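Long-range contacts in UDP-N-acetylglucosamine 2-epimerase (Methanocaldococcus jannaschii, PDB 4NES), which probably catalyses the reversible epimerisation at C-2 of UDP-N-acetylglucosamine, giving UDP-N-acetylmannosamine: residues G94-L100 with N132-T136; G119-R125 with N153-E157; D200-L206 with K234-S239. All coordinates share one frame; numbering follows the deposited sequence.

The three contacts illustrate how chemistry follows place in a GT-B fold. Interactions 1 and 2 belong to the half built on the seven-stranded parallel sheet, while interaction 3 lies in the other half, its centre about 29 and 31 Å from theirs. Helix 128-138 supplies one segment of interaction 1 and packs against the loop of interaction 2, V134 touching R121 and R125; both contacts also meet the second subunit. Interaction 1 is buried and polar, with amides and an ion pair beside bound UDP-N-acetylglucosamine. Interaction 2 is only partly buried and relies on charge. Interaction 3, also largely buried, is backbone hydrogen bonding flanked by apolar side chains, and it meets UDP at one end.

Interaction 1 (G94-L100 with N132-T136); sequences GDTNTVL and NRVLT. With UD1 (uridine-diphosphate-N-acetylglucosamine), chain B.
N132 and R133 of helix 128-138 reach across to D95 and N97, making a buried, mainly polar contact at the turn that leads from strand 89-93 into helix 97-108. N132 carries most of it. Its ND2 donates to the backbone D95 O at 2.9 Å and to the side-chain N97 OD1 at 3.0 Å, and both acceptors lie near the plane of the N132 amide. The first bond rises above the carbonyl plane of D95; the second joins two amides turned 76° apart. With CG anti to its own carbonyl carbon (chi1 -72°), N132 holds its amide over the turn. K108 of the second subunit donates to both N132 OD1 and N97 OD1, extending this polar cluster across the dimer interface.

R133 lies alongside D95, and its NH2 forms a salt bridge with D95 OD2 at 2.6 Å, meeting the oxygen on its anti side; E130 takes NH1 of the same guanidinium. Packing contacts complete the joint: L100 CD1 rests on L135 CB at 3.7 Å, and V99 CG1 lies against T136 OG1 and CG2. The hydroxyl T136 OG1 is turned back to donate to N132 O at 2.8 Å.

On the ligand side, T96 sits at the N-cap, its OG1 taking a weak bond from V99 N and bonded also to E12, and N97 N donates to the acetamido oxygen O7' of UD1 at 2.9 Å. The chemistry implies a second shell: N132 ties the turn on both sides of T96, which is consistent with its helping to position N97 N for the substrate, where the start of the helix would probably favour binding of a carbonyl oxygen.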
loop_
_atom_site.group_PDB
_atom_site.type_symbol
_atom_site.label_atom_id
_atom_site.label_comp_id
_atom_site.label_asym_id
_atom_site.label_seq_id
_atom_site.Cartn_x
_atom_site.Cartn_y
_atom_site.Cartn_z
ATOM N N GLY A 94 0.710 -13.333 -5.633
ATOM C CA GLY A 94 -0.237 -13.548 -4.550
ATOM C C GLY A 94 -0.404 -12.401 -3.565
ATOM O O GLY A 94 -0.592 -11.236 -3.941
ATOM N N ASP A 95 -0.352 -12.737 -2.281
ATOM C CA ASP A 95 -0.860 -11.814 -1.273
ATOM C C ASP A 95 -0.158 -11.868 0.092
ATOM O O ASP A 95 -0.730 -11.464 1.113
ATOM C CB ASP A 95 -2.362 -12.050 -1.107
ATOM C CG ASP A 95 -2.686 -13.487 -0.782
ATOM O OD1 ASP A 95 -1.787 -14.215 -0.312
ATOM O OD2 ASP A 95 -3.840 -13.903 -1.004
ATOM N N THR A 96 1.079 -12.331 0.125
ATOM C CA THR A 96 1.824 -12.397 1.377
ATOM C C THR A 96 2.496 -11.058 1.653
ATOM O O THR A 96 2.519 -10.177 0.792
ATOM C CB THR A 96 2.890 -13.500 1.318
ATOM O OG1 THR A 96 3.872 -13.137 0.340
ATOM C CG2 THR A 96 2.259 -14.833 0.927
ATOM N N ASN A 97 3.060 -10.905 2.847
ATOM C CA ASN A 97 3.812 -9.687 3.148
ATOM C C ASN A 97 4.994 -9.487 2.196
ATOM O O ASN A 97 5.341 -8.356 1.869
ATOM C CB ASN A 97 4.285 -9.659 4.601
ATOM C CG ASN A 97 3.164 -9.370 5.572
ATOM O OD1 ASN A 97 2.050 -9.015 5.179
ATOM N ND2 ASN A 97 3.456 -9.509 6.862
ATOM N N THR A 98 5.592 -10.588 1.745
ATOM C CA THR A 98 6.666 -10.519 0.768
ATOM C C THR A 98 6.206 -9.836 -0.518
ATOM O O THR A 98 6.931 -9.012 -1.083
ATOM C CB THR A 98 7.197 -11.921 0.456
ATOM O OG1 THR A 98 7.934 -12.402 1.591
ATOM C CG2 THR A 98 8.106 -11.885 -0.761
ATOM N N VAL A 99 4.994 -10.161 -0.968
ATOM C CA VAL A 99 4.439 -9.581 -2.189
ATOM C C VAL A 99 4.291 -8.068 -2.052
ATOM O O VAL A 99 4.718 -7.304 -2.922
ATOM C CB VAL A 99 3.068 -10.202 -2.509
ATOM C CG1 VAL A 99 2.378 -9.460 -3.648
ATOM C CG2 VAL A 99 3.234 -11.673 -2.827
ATOM N N LEU A 100 3.676 -7.635 -0.961
ATOM C CA LEU A 100 3.482 -6.210 -0.740
ATOM C C LEU A 100 4.816 -5.480 -0.656
ATOM O O LEU A 100 4.989 -4.433 -1.268
ATOM C CB LEU A 100 2.671 -5.964 0.528
ATOM C CG LEU A 100 2.512 -4.488 0.892
ATOM C CD1 LEU A 100 1.724 -3.764 -0.187
ATOM C CD2 LEU A 100 1.837 -4.320 2.265
ATOM N N ASN A 132 -2.866 -6.828 1.499
ATOM C CA ASN A 132 -1.686 -6.992 0.661
ATOM C C ASN A 132 -2.042 -7.018 -0.815
ATOM O O ASN A 132 -1.386 -6.388 -1.645
ATOM C CB ASN A 132 -0.936 -8.272 1.024
ATOM C CG ASN A 132 -0.226 -8.177 2.357
ATOM O OD1 ASN A 132 0.033 -7.078 2.856
ATOM N ND2 ASN A 132 0.092 -9.333 2.950
ATOM N N ARG A 133 -3.087 -7.760 -1.148
ATOM C CA ARG A 133 -3.440 -7.923 -2.546
ATOM C C ARG A 133 -4.026 -6.646 -3.141
ATOM O O ARG A 133 -3.691 -6.289 -4.264
ATOM C CB ARG A 133 -4.408 -9.090 -2.724
ATOM C CG ARG A 133 -4.443 -9.661 -4.134
ATOM C CD ARG A 133 -5.501 -10.759 -4.281
ATOM N NE ARG A 133 -5.446 -11.741 -3.197
ATOM C CZ ARG A 133 -6.262 -11.730 -2.142
ATOM N NH1 ARG A 133 -7.205 -10.803 -2.045
ATOM N NH2 ARG A 133 -6.150 -12.647 -1.186
ATOM N N VAL A 134 -4.896 -5.975 -2.397
ATOM C CA VAL A 134 -5.488 -4.723 -2.867
ATOM C C VAL A 134 -4.399 -3.675 -3.102
ATOM O O VAL A 134 -4.340 -3.063 -4.171
ATOM C CB VAL A 134 -6.549 -4.180 -1.890
ATOM C CG1 VAL A 134 -6.973 -2.759 -2.281
ATOM C CG2 VAL A 134 -7.768 -5.089 -1.841
ATOM N N LEU A 135 -3.515 -3.498 -2.129
ATOM C CA LEU A 135 -2.461 -2.499 -2.263
ATOM C C LEU A 135 -1.536 -2.819 -3.431
ATOM O O LEU A 135 -1.212 -1.954 -4.248
ATOM C CB LEU A 135 -1.663 -2.383 -0.965
ATOM C CG LEU A 135 -2.468 -1.871 0.231
ATOM C CD1 LEU A 135 -1.543 -1.652 1.412
ATOM C CD2 LEU A 135 -3.212 -0.591 -0.098
ATOM N N THR A 136 -1.144 -4.087 -3.538
ATOM C CA THR A 136 -0.264 -4.505 -4.618
ATOM C C THR A 136 -0.913 -4.262 -5.977
ATOM O O THR A 136 -0.252 -3.771 -6.905
ATOM C CB THR A 136 0.115 -5.984 -4.471
ATOM O OG1 THR A 136 0.875 -6.158 -3.269
ATOM C CG2 THR A 136 0.956 -6.436 -5.645
HETATM C "C1'" UD1 B . 2.060 -16.644 5.476
HETATM C "C2'" UD1 B . 1.188 -15.691 4.717
HETATM C "C3'" UD1 B . -0.049 -16.321 4.295
HETATM C "C4'" UD1 B . 0.158 -17.572 3.553
HETATM C "C5'" UD1 B . 1.096 -18.483 4.302
HETATM C "C6'" UD1 B . 1.495 -19.668 3.507
HETATM C "C7'" UD1 B . 1.470 -13.248 5.449
HETATM C "C8'" UD1 B . 1.018 -12.165 6.383
HETATM N "N2'" UD1 B . 0.835 -14.538 5.586
HETATM O "O1'" UD1 B . 1.407 -17.027 6.632
HETATM O "O3'" UD1 B . -0.803 -15.399 3.488
HETATM O "O4'" UD1 B . -1.074 -18.241 3.334
HETATM O "O5'" UD1 B . 2.304 -17.806 4.634
HETATM O "O6'" UD1 B . 1.735 -20.806 4.247
HETATM O "O7'" UD1 B . 2.349 -13.035 4.610
HETATM N N1 UD1 B . 6.817 -20.526 10.817
HETATM C C2 UD1 B . 7.744 -21.478 10.941
HETATM N N3 UD1 B . 8.536 -21.787 9.916
HETATM C C4 UD1 B . 8.435 -21.146 8.745
HETATM C C5 UD1 B . 7.480 -20.152 8.580
HETATM C C6 UD1 B . 6.657 -19.852 9.653
HETATM O O2 UD1 B . 7.871 -22.084 11.988
HETATM O O4 UD1 B . 9.259 -21.477 7.708
HETATM C C1B UD1 B . 5.915 -20.181 11.941
HETATM C C2B UD1 B . 6.467 -19.200 12.895
HETATM O "O2'" UD1 B . 6.023 -19.506 14.193
HETATM C C3B UD1 B . 5.890 -17.950 12.457
HETATM C C4B UD1 B . 4.530 -18.369 12.034
HETATM O O4B UD1 B . 4.678 -19.652 11.456
HETATM O O3B UD1 B . 5.866 -16.939 13.434
HETATM C C5B UD1 B . 3.926 -17.448 11.035
HETATM O O5B UD1 B . 4.725 -17.176 9.911
HETATM P PA UD1 B . 4.332 -16.043 8.925
HETATM O O1A UD1 B . 4.303 -14.746 9.672
HETATM O O2A UD1 B . 5.312 -16.033 7.798
HETATM O O3A UD1 B . 2.867 -16.292 8.435
HETATM P PB UD1 B . 2.183 -17.618 7.871
HETATM O O1B UD1 B . 1.160 -18.056 8.867
HETATM O O2B UD1 B . 3.216 -18.634 7.466
#

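Interaction 2 (G119-R125 with N153-E157); sequences GLRSFDR and NLLRE
R121 and R125 converge on E157 in a salt-bridge network that joins the loop between strand 112-116 and helix 128-138 to segment 153-157. R121 grips the carboxylate side-on: NE meets E157 OE2 at 2.8 Å and NH2 meets E157 OE1 at 2.9 Å, both on the syn side, with the flat groups 32° apart. A bend in the R121 chain (chi2 -72°) swings the guanidinium round to this position, and D137 holds its NH1. R125 adds a third contact, NH2 to E157 OE2 at 3.1 Å, while H138 of the same chain bonds E157 OE1.

Packing is close at G119, whose CA lies 3.6 Å from L154 CG; a CB at this position would clash with L154 CD1. Beside it, N153 ND2 donates to G119 O at 2.9 Å, almost in line with the carbonyl bond.

The outer side is looser. There the exposed F123 lays one ring face on R121 CB, presents its edge to N153 OD1 at 3.8 Å from CZ, and meets the exposed R156 only distantly. Between loop and helix a water bridges the two segments, donating to R121 O at 2.9 Å and accepting from N153 ND2 at 3.0 Å.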
loop_
_atom_site.group_PDB
_atom_site.type_symbol
_atom_site.label_atom_id
_atom_site.label_comp_id
_atom_site.label_asym_id
_atom_site.label_seq_id
_atom_site.Cartn_x
_atom_site.Cartn_y
_atom_site.Cartn_z
ATOM N N GLY A 119 -6.296 -9.328 -8.481
ATOM C CA GLY A 119 -7.716 -9.051 -8.549
ATOM C C GLY A 119 -8.607 -9.931 -7.699
ATOM O O GLY A 119 -9.821 -9.743 -7.680
ATOM N N LEU A 120 -8.033 -10.914 -7.011
ATOM C CA LEU A 120 -8.840 -11.745 -6.120
ATOM C C LEU A 120 -9.331 -10.883 -4.953
ATOM O O LEU A 120 -8.578 -10.064 -4.413
ATOM C CB LEU A 120 -8.045 -12.936 -5.594
ATOM C CG LEU A 120 -7.772 -14.102 -6.547
ATOM C CD1 LEU A 120 -6.965 -13.684 -7.744
ATOM C CD2 LEU A 120 -7.052 -15.214 -5.792
ATOM N N ARG A 121 -10.599 -11.041 -4.577
ATOM C CA ARG A 121 -11.153 -10.277 -3.457
ATOM C C ARG A 121 -12.054 -11.138 -2.584
ATOM O O ARG A 121 -12.965 -11.799 -3.086
ATOM C CB ARG A 121 -11.957 -9.068 -3.959
ATOM C CG ARG A 121 -11.172 -8.043 -4.791
ATOM C CD ARG A 121 -10.215 -7.238 -3.911
ATOM N NE ARG A 121 -9.509 -6.214 -4.676
ATOM C CZ ARG A 121 -8.325 -6.386 -5.254
ATOM N NH1 ARG A 121 -7.686 -7.549 -5.163
ATOM N NH2 ARG A 121 -7.775 -5.382 -5.929
ATOM N N SER A 122 -11.804 -11.103 -1.281
ATOM C CA SER A 122 -12.723 -11.674 -0.297
ATOM C C SER A 122 -13.654 -10.586 0.238
ATOM O O SER A 122 -14.707 -10.888 0.803
ATOM C CB SER A 122 -11.938 -12.260 0.869
ATOM O OG SER A 122 -11.350 -11.208 1.617
ATOM N N PHE A 123 -13.246 -9.327 0.075
ATOM C CA PHE A 123 -13.952 -8.163 0.630
ATOM C C PHE A 123 -14.014 -8.190 2.151
ATOM O O PHE A 123 -14.884 -7.576 2.774
ATOM C CB PHE A 123 -15.328 -7.988 -0.018
ATOM C CG PHE A 123 -15.259 -7.874 -1.508
ATOM C CD1 PHE A 123 -14.693 -6.756 -2.102
ATOM C CD2 PHE A 123 -15.720 -8.896 -2.315
ATOM C CE1 PHE A 123 -14.608 -6.656 -3.481
ATOM C CE2 PHE A 123 -15.638 -8.806 -3.697
ATOM C CZ PHE A 123 -15.085 -7.676 -4.276
ATOM N N ASP A 124 -13.066 -8.913 2.727
ATOM C CA ASP A 124 -12.795 -8.893 4.147
ATOM C C ASP A 124 -11.517 -8.079 4.255
ATOM O O ASP A 124 -10.495 -8.593 4.714
ATOM C CB ASP A 124 -12.535 -10.323 4.628
ATOM C CG ASP A 124 -12.574 -10.464 6.139
ATOM O OD1 ASP A 124 -12.566 -9.439 6.854
ATOM O OD2 ASP A 124 -12.610 -11.621 6.608
ATOM N N ARG A 125 -11.564 -6.814 3.825
ATOM C CA ARG A 125 -10.360 -5.972 3.756
ATOM C C ARG A 125 -9.761 -5.693 5.142
ATOM O O ARG A 125 -8.873 -4.852 5.298
ATOM C CB ARG A 125 -10.602 -4.680 2.948
ATOM C CG ARG A 125 -9.349 -4.151 2.231
ATOM C CD ARG A 125 -9.609 -2.924 1.335
ATOM N NE ARG A 125 -10.137 -3.290 0.018
ATOM C CZ ARG A 125 -10.332 -2.435 -0.984
ATOM N NH1 ARG A 125 -10.037 -1.145 -0.836
ATOM N NH2 ARG A 125 -10.820 -2.875 -2.141
ATOM N N ASN A 153 -13.293 -7.210 -10.686
ATOM C CA ASN A 153 -12.898 -6.615 -9.406
ATOM C C ASN A 153 -11.930 -5.456 -9.601
ATOM O O ASN A 153 -12.074 -4.388 -8.981
ATOM C CB ASN A 153 -12.254 -7.660 -8.497
ATOM C CG ASN A 153 -13.250 -8.640 -7.940
ATOM O OD1 ASN A 153 -14.465 -8.397 -7.946
ATOM N ND2 ASN A 153 -12.746 -9.750 -7.425
ATOM N N LEU A 154 -10.937 -5.660 -10.459
ATOM C CA LEU A 154 -9.951 -4.632 -10.736
ATOM C C LEU A 154 -10.570 -3.424 -11.438
ATOM O O LEU A 154 -10.286 -2.279 -11.076
ATOM C CB LEU A 154 -8.818 -5.214 -11.578
ATOM C CG LEU A 154 -8.037 -6.298 -10.839
ATOM C CD1 LEU A 154 -7.206 -7.135 -11.784
ATOM C CD2 LEU A 154 -7.140 -5.666 -9.781
ATOM N N LEU A 155 -11.427 -3.666 -12.423
ATOM C CA LEU A 155 -12.092 -2.576 -13.144
ATOM C C LEU A 155 -12.952 -1.728 -12.201
ATOM O O LEU A 155 -12.986 -0.499 -12.314
ATOM C CB LEU A 155 -12.937 -3.110 -14.303
ATOM C CG LEU A 155 -12.159 -3.728 -15.463
ATOM C CD1 LEU A 155 -13.114 -4.381 -16.447
ATOM C CD2 LEU A 155 -11.282 -2.685 -16.155
ATOM N N ARG A 156 -13.612 -2.385 -11.250
ATOM C CA ARG A 156 -14.470 -1.708 -10.280
ATOM C C ARG A 156 -13.666 -0.815 -9.332
ATOM O O ARG A 156 -14.211 0.116 -8.724
ATOM C CB ARG A 156 -15.265 -2.744 -9.479
ATOM C CG ARG A 156 -16.458 -2.181 -8.740
ATOM C CD ARG A 156 -16.846 -3.060 -7.562
ATOM N NE ARG A 156 -17.068 -2.261 -6.360
ATOM C CZ ARG A 156 -16.228 -2.203 -5.332
ATOM N NH1 ARG A 156 -15.108 -2.915 -5.335
ATOM N NH2 ARG A 156 -16.518 -1.443 -4.285
ATOM N N GLU A 157 -12.372 -1.088 -9.201
ATOM C CA GLU A 157 -11.480 -0.248 -8.404
ATOM C C GLU A 157 -10.715 0.749 -9.273
ATOM O O GLU A 157 -9.730 1.346 -8.830
ATOM C CB GLU A 157 -10.527 -1.105 -7.563
ATOM C CG GLU A 157 -11.258 -1.952 -6.536
ATOM C CD GLU A 157 -10.357 -2.912 -5.783
ATOM O OE1 GLU A 157 -9.114 -2.790 -5.868
ATOM O OE2 GLU A 157 -10.908 -3.796 -5.088
HETATM O O HOH W 1 -14.159 -11.785 -5.702
#

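Interaction 3 (D200-L206 with K234-S239); sequences DYFLLTL and KAIIFS. With UDP (uridine-5'-diphosphate), chain C.
F202 and K234 meet at the start of two neighbouring parallel strands, 201-205 and 235-239, where the two side chains cross at about a right angle. K234 CG sits over one face, 3.6 Å from the centroid of the F202 ring, in a CH-pi contact made possible by bends at chi2 and chi3 of the lysine; its NZ continues to E282. I236 CD1 adds a second contact, 3.7 Å from F202 CB. With an alanine here K234 CG would probably lose the ring face beneath it, and a gap would open against I228 of helix 215-232, I236 CD1 keeping only its contact with CB.

On the other face of the sheet, Y201 CG lies between the backbone N and the carbonyl carbon (chi1 63°). The extended end of I237 comes over this ring, with CD1 3.8 Å from the centroid of Y201. Farther along, back on the F202 face, L204 CD2 lies 3.9 Å from the centroid of the F238 ring, again over a face.

Four backbone bonds hold the strands in register, beginning with F202 N to A235 O at 2.9 Å. At the far end, S239 OG donates to O4 of the UDP uracil at 2.8 Å, and a water links S239 O with L206 N. Adjacent parallel strands joined through helix 215-232 form a beta-alpha-beta crossover, and a nucleotide at their C-terminal ends is typical of the Rossmann-like domains of the GT-B fold.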
loop_
_atom_site.group_PDB
_atom_site.type_symbol
_atom_site.label_atom_id
_atom_site.label_comp_id
_atom_site.label_asym_id
_atom_site.label_seq_id
_atom_site.Cartn_x
_atom_site.Cartn_y
_atom_site.Cartn_z
ATOM N N ASP A 200 -10.534 -44.470 2.860
ATOM C CA ASP A 200 -11.443 -43.335 3.022
ATOM C C ASP A 200 -10.944 -42.358 4.083
ATOM O O ASP A 200 -10.834 -42.708 5.260
ATOM C CB ASP A 200 -12.842 -43.823 3.406
ATOM C CG ASP A 200 -13.725 -44.093 2.203
ATOM O OD1 ASP A 200 -13.196 -44.232 1.079
ATOM O OD2 ASP A 200 -14.959 -44.171 2.390
ATOM N N TYR A 201 -10.641 -41.128 3.675
ATOM C CA TYR A 201 -10.229 -40.113 4.640
ATOM C C TYR A 201 -10.629 -38.718 4.191
ATOM O O TYR A 201 -10.899 -38.493 3.013
ATOM C CB TYR A 201 -8.717 -40.157 4.879
ATOM C CG TYR A 201 -7.892 -39.846 3.645
ATOM C CD1 TYR A 201 -7.502 -40.853 2.777
ATOM C CD2 TYR A 201 -7.503 -38.542 3.350
ATOM C CE1 TYR A 201 -6.747 -40.582 1.644
ATOM C CE2 TYR A 201 -6.752 -38.257 2.213
ATOM C CZ TYR A 201 -6.377 -39.284 1.367
ATOM O OH TYR A 201 -5.629 -39.043 0.236
ATOM N N PHE A 202 -10.695 -37.791 5.142
ATOM C CA PHE A 202 -10.824 -36.375 4.823
ATOM C C PHE A 202 -9.455 -35.754 5.045
ATOM O O PHE A 202 -8.753 -36.114 5.990
ATOM C CB PHE A 202 -11.830 -35.670 5.736
ATOM C CG PHE A 202 -13.260 -36.144 5.592
ATOM C CD1 PHE A 202 -13.647 -36.980 4.555
ATOM C CD2 PHE A 202 -14.219 -35.718 6.502
ATOM C CE1 PHE A 202 -14.966 -37.406 4.442
ATOM C CE2 PHE A 202 -15.542 -36.130 6.391
ATOM C CZ PHE A 202 -15.915 -36.971 5.363
ATOM N N LEU A 203 -9.074 -34.825 4.174
ATOM C CA LEU A 203 -7.810 -34.115 4.312
ATOM C C LEU A 203 -8.054 -32.717 4.871
ATOM O O LEU A 203 -8.908 -31.982 4.366
ATOM C CB LEU A 203 -7.134 -34.014 2.943
ATOM C CG LEU A 203 -5.756 -33.351 2.879
ATOM C CD1 LEU A 203 -4.694 -34.143 3.641
ATOM C CD2 LEU A 203 -5.347 -33.161 1.435
ATOM N N LEU A 204 -7.304 -32.344 5.906
ATOM C CA LEU A 204 -7.482 -31.054 6.560
ATOM C C LEU A 204 -6.205 -30.217 6.566
ATOM O O LEU A 204 -5.134 -30.726 6.893
ATOM C CB LEU A 204 -7.941 -31.282 8.004
ATOM C CG LEU A 204 -8.029 -30.078 8.947
ATOM C CD1 LEU A 204 -9.128 -29.113 8.534
ATOM C CD2 LEU A 204 -8.242 -30.566 10.388
ATOM N N THR A 205 -6.323 -28.939 6.206
ATOM C CA THR A 205 -5.285 -27.952 6.516
ATOM C C THR A 205 -5.955 -26.714 7.087
ATOM O O THR A 205 -7.070 -26.391 6.706
ATOM C CB THR A 205 -4.386 -27.552 5.304
ATOM O OG1 THR A 205 -5.097 -26.668 4.422
ATOM C CG2 THR A 205 -3.852 -28.777 4.551
ATOM N N LEU A 206 -5.279 -26.028 8.002
ATOM C CA LEU A 206 -5.852 -24.860 8.651
ATOM C C LEU A 206 -4.729 -23.949 9.095
ATOM O O LEU A 206 -3.898 -24.363 9.907
ATOM C CB LEU A 206 -6.664 -25.286 9.885
ATOM C CG LEU A 206 -7.539 -24.194 10.511
ATOM C CD1 LEU A 206 -8.815 -24.038 9.700
ATOM C CD2 LEU A 206 -7.862 -24.509 11.964
ATOM N N LYS A 234 -15.251 -41.046 10.134
ATOM C CA LYS A 234 -14.242 -40.795 9.120
ATOM C C LYS A 234 -12.889 -40.460 9.725
ATOM O O LYS A 234 -12.804 -39.725 10.710
ATOM C CB LYS A 234 -14.693 -39.642 8.226
ATOM C CG LYS A 234 -14.553 -39.934 6.755
ATOM C CD LYS A 234 -15.359 -41.156 6.357
ATOM C CE LYS A 234 -16.646 -40.794 5.647
ATOM N NZ LYS A 234 -17.034 -41.865 4.684
ATOM N N ALA A 235 -11.829 -41.003 9.134
ATOM C CA ALA A 235 -10.478 -40.647 9.542
ATOM C C ALA A 235 -10.099 -39.313 8.914
ATOM O O ALA A 235 -10.505 -39.010 7.789
ATOM C CB ALA A 235 -9.493 -41.716 9.137
ATOM N N ILE A 236 -9.320 -38.521 9.646
ATOM C CA ILE A 236 -8.853 -37.228 9.168
ATOM C C ILE A 236 -7.334 -37.259 9.085
ATOM O O ILE A 236 -6.671 -37.724 10.018
ATOM C CB ILE A 236 -9.225 -36.113 10.159
ATOM C CG1 ILE A 236 -10.709 -36.182 10.542
ATOM C CG2 ILE A 236 -8.858 -34.750 9.605
ATOM C CD1 ILE A 236 -11.662 -35.882 9.407
ATOM N N ILE A 237 -6.786 -36.791 7.969
ATOM C CA ILE A 237 -5.352 -36.545 7.863
ATOM C C ILE A 237 -5.142 -35.035 7.905
ATOM O O ILE A 237 -5.678 -34.308 7.067
ATOM C CB ILE A 237 -4.762 -37.129 6.568
ATOM C CG1 ILE A 237 -4.957 -38.647 6.543
ATOM C CG2 ILE A 237 -3.280 -36.786 6.449
ATOM C CD1 ILE A 237 -4.473 -39.321 5.266
ATOM N N PHE A 238 -4.376 -34.571 8.886
ATOM C CA PHE A 238 -4.203 -33.141 9.142
ATOM C C PHE A 238 -2.739 -32.776 8.924
ATOM O O PHE A 238 -1.877 -33.141 9.729
ATOM C CB PHE A 238 -4.634 -32.862 10.593
ATOM C CG PHE A 238 -4.579 -31.403 11.022
ATOM C CD1 PHE A 238 -4.490 -30.365 10.111
ATOM C CD2 PHE A 238 -4.642 -31.091 12.379
ATOM C CE1 PHE A 238 -4.443 -29.044 10.541
ATOM C CE2 PHE A 238 -4.598 -29.777 12.816
ATOM C CZ PHE A 238 -4.501 -28.749 11.896
ATOM N N SER A 239 -2.451 -32.085 7.823
ATOM C CA SER A 239 -1.120 -31.510 7.614
ATOM C C SER A 239 -1.087 -30.178 8.344
ATOM O O SER A 239 -1.823 -29.258 7.980
ATOM C CB SER A 239 -0.838 -31.292 6.128
ATOM O OG SER A 239 0.357 -30.547 5.957
HETATM N N1 UDP C . 0.855 -27.752 0.255
HETATM C C2 UDP C . 1.894 -28.621 0.254
HETATM N N3 UDP C . 2.112 -29.406 1.332
HETATM C C4 UDP C . 1.329 -29.359 2.432
HETATM C C5 UDP C . 0.246 -28.470 2.470
HETATM C C6 UDP C . 0.042 -27.661 1.347
HETATM O O2 UDP C . 2.639 -28.702 -0.725
HETATM O O4 UDP C . 1.603 -30.185 3.518
HETATM C "C1'" UDP C . 0.594 -26.836 -0.870
HETATM C "C2'" UDP C . -0.676 -26.921 -1.537
HETATM O "O2'" UDP C . -0.688 -27.999 -2.447
HETATM C "C3'" UDP C . -0.822 -25.595 -2.152
HETATM C "C4'" UDP C . -0.072 -24.713 -1.269
HETATM O "O4'" UDP C . 0.578 -25.521 -0.320
HETATM O "O3'" UDP C . -0.300 -25.506 -3.449
HETATM C "C5'" UDP C . -0.926 -23.756 -0.509
HETATM O "O5'" UDP C . -0.182 -23.011 0.424
HETATM P PA UDP C . -0.789 -22.512 1.799
HETATM O O1A UDP C . 0.301 -22.594 2.846
HETATM O O2A UDP C . -1.995 -23.357 2.148
HETATM O O3A UDP C . -1.157 -20.985 1.650
HETATM P PB UDP C . -2.306 -20.195 0.933
HETATM O O1B UDP C . -2.615 -20.831 -0.414
HETATM O O2B UDP C . -3.510 -20.163 1.839
HETATM O O3B UDP C . -1.706 -18.824 0.792
HETATM O O HOH W 2 -12.218 -43.425 7.368
HETATM O O HOH W 3 -2.460 -26.698 8.366
#